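Local coordinates for catechol 2,3-dioxygenase (PDB 3HPY), which catalyses the iron-dependent extradiol ring cleavage of catechols by dioxygen in a bacterial pathway that degrades long-chain alkylphenols, at the interface of chains A and B. Sequence-based numbering; all coordinates share one arbitrary frame. Chains: chain A/B, Catechol 2,3-dioxygenase.

The interface of chains A and B. Residues chain A 276, 278-279; chain B 3, 7-8, 52, 72.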
loop_
_atom_site.group_PDB
_atom_site.type_symbol
_atom_site.label_atom_id
_atom_site.label_comp_id
_atom_site.label_asym_id
_atom_site.label_seq_id
_atom_site.Cartn_x
_atom_site.Cartn_y
_atom_site.Cartn_z
ATOM N N TYR A 276 -12.293 -10.654 -20.228
ATOM C CA TYR A 276 -13.025 -10.072 -21.349
ATOM C C TYR A 276 -13.881 -11.192 -21.932
ATOM O O TYR A 276 -13.553 -12.368 -21.794
ATOM C CB TYR A 276 -12.069 -9.487 -22.406
ATOM C CG TYR A 276 -11.575 -8.090 -22.056
ATOM C CD1 TYR A 276 -12.270 -6.947 -22.462
ATOM C CD2 TYR A 276 -10.430 -7.918 -21.283
ATOM C CE1 TYR A 276 -11.822 -5.647 -22.091
ATOM C CE2 TYR A 276 -9.974 -6.644 -20.913
ATOM C CZ TYR A 276 -10.666 -5.519 -21.313
ATOM O OH TYR A 276 -10.198 -4.285 -20.914
ATOM N N ASP A 278 -14.057 -12.660 -24.525
ATOM C CA ASP A 278 -13.368 -13.686 -25.315
ATOM C C ASP A 278 -12.581 -14.715 -24.505
ATOM O O ASP A 278 -12.159 -15.729 -25.044
ATOM C CB ASP A 278 -12.450 -13.049 -26.388
ATOM C CG ASP A 278 -11.379 -12.109 -25.809
ATOM O OD1 ASP A 278 -11.727 -11.190 -25.041
ATOM O OD2 ASP A 278 -10.188 -12.283 -26.150
ATOM N N TYR A 279 -12.411 -14.473 -23.210
ATOM C CA TYR A 279 -11.658 -15.404 -22.377
ATOM C C TYR A 279 -12.452 -16.634 -21.962
ATOM O O TYR A 279 -13.677 -16.594 -21.848
ATOM C CB TYR A 279 -11.174 -14.716 -21.104
ATOM C CG TYR A 279 -10.109 -13.665 -21.283
ATOM C CD1 TYR A 279 -9.588 -13.004 -20.169
ATOM C CD2 TYR A 279 -9.598 -13.340 -22.544
ATOM C CE1 TYR A 279 -8.593 -12.054 -20.291
ATOM C CE2 TYR A 279 -8.595 -12.377 -22.680
ATOM C CZ TYR A 279 -8.097 -11.739 -21.542
ATOM O OH TYR A 279 -7.112 -10.784 -21.639
ATOM N N MET B 3 -19.558 -6.433 -22.950
ATOM C CA MET B 3 -18.528 -5.767 -23.734
ATOM C C MET B 3 -18.726 -6.292 -25.153
ATOM O O MET B 3 -18.766 -7.504 -25.371
ATOM C CB MET B 3 -17.123 -6.145 -23.258
ATOM C CG MET B 3 -16.597 -5.384 -22.150
ATOM S SD MET B 3 -16.387 -3.700 -22.717
ATOM C CE MET B 3 -14.976 -3.588 -23.641
ATOM N N LEU B 7 -13.132 -4.147 -28.003
ATOM C CA LEU B 7 -12.960 -4.551 -26.615
ATOM C C LEU B 7 -11.853 -3.810 -25.873
ATOM O O LEU B 7 -12.100 -3.184 -24.849
ATOM C CB LEU B 7 -12.687 -6.056 -26.531
ATOM C CG LEU B 7 -13.721 -6.969 -27.185
ATOM C CD1 LEU B 7 -13.319 -8.421 -27.010
ATOM C CD2 LEU B 7 -15.086 -6.704 -26.558
ATOM N N ARG B 8 -10.631 -3.874 -26.381
ATOM C CA ARG B 8 -9.537 -3.223 -25.672
ATOM C C ARG B 8 -8.267 -3.076 -26.503
ATOM O O ARG B 8 -8.164 -3.638 -27.595
ATOM C CB ARG B 8 -9.200 -4.032 -24.415
ATOM C CG ARG B 8 -8.356 -5.298 -24.672
ATOM C CD ARG B 8 -9.183 -6.522 -24.970
ATOM N NE ARG B 8 -8.379 -7.728 -25.207
ATOM C CZ ARG B 8 -8.877 -8.955 -25.110
ATOM N NH1 ARG B 8 -10.147 -9.093 -24.772
ATOM N NH2 ARG B 8 -8.143 -10.027 -25.389
ATOM N N ASP B 52 -3.648 -13.208 -24.525
ATOM C CA ASP B 52 -3.298 -13.238 -25.938
ATOM C C ASP B 52 -1.784 -13.247 -26.175
ATOM O O ASP B 52 -0.994 -12.819 -25.327
ATOM C CB ASP B 52 -3.979 -12.070 -26.673
ATOM C CG ASP B 52 -5.496 -12.229 -26.721
ATOM O OD1 ASP B 52 -5.980 -13.250 -26.201
ATOM O OD2 ASP B 52 -6.202 -11.354 -27.271
ATOM N N LYS B 72 -8.414 -4.916 -30.178
ATOM C CA LYS B 72 -9.086 -6.170 -30.480
ATOM C C LYS B 72 -10.593 -5.993 -30.394
ATOM O O LYS B 72 -11.100 -5.325 -29.486
ATOM C CB LYS B 72 -8.680 -7.282 -29.529
ATOM C CG LYS B 72 -9.422 -8.569 -29.873
ATOM C CD LYS B 72 -8.943 -9.720 -29.046
ATOM C CE LYS B 72 -9.398 -11.051 -29.631
ATOM N NZ LYS B 72 -8.618 -12.168 -29.004
HETATM O O HOH W 1 -10.909 -2.239 -22.483
HETATM O O HOH W 2 -8.374 -14.489 -26.289
HETATM O O HOH W 3 -5.138 -11.068 -23.514
#
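One face of the A:Tyr276 ring receives B:Arg8, whose CD methylene sits over the ring centre, 3.8 Å from the centroid, in a CH-pi contact. CB and CD lie along the ring, and NH1 passes beside CB and CG of the tyrosine; ring and guanidinium planes are 50° apart. A tyrosine suits this place by offering methylenes a flat face and water a hydroxyl. One guanidinium face carries CD of B:Lys72, offset toward the rim; at the guanidinium edge lie A:Asp278 OD1 and B:Asp52 CG. The A:Tyr279 ring, turned 72° from the guanidinium, brings CE2 nearest NH2; over one of its faces, toward the rim, lies the backbone N of A:Tyr276.

The grip is end-on and two-pronged: B:Arg8 NH1 gives A:Asp278 OD1 a 2.6 Å hydrogen bond on the syn side, and NH2 donates to the syn lone pair of OD2, 3.1 Å away. Arginine combines an aliphatic arm with two terminal nitrogens that match a carboxylate; its bend at chi2 (-89°) steers it past the tyrosine. A short aspartate can face it with both oxygens. OD2 also accepts from B:Lys72 NZ, 3.3 Å away and above the carboxylate plane, where the long, extended lysine can arrive.

Within chain B, B:Asp52 OD2 forms salt bridges with the lysine and, more weakly, the arginine. These cations probably offset the repulsion between the two carboxylates. The subunits of this homotetrameric enzyme thus meet here through a charged network flanked by tyrosines, repeated by two-fold symmetry. Water extends it: one links A:Tyr279 OH to the backbone N of B:Asp52, another joins the two aspartates, and a third lies 2.7 Å from A:Tyr276 OH and 2.8 Å from the carbonyl O of B:Leu7.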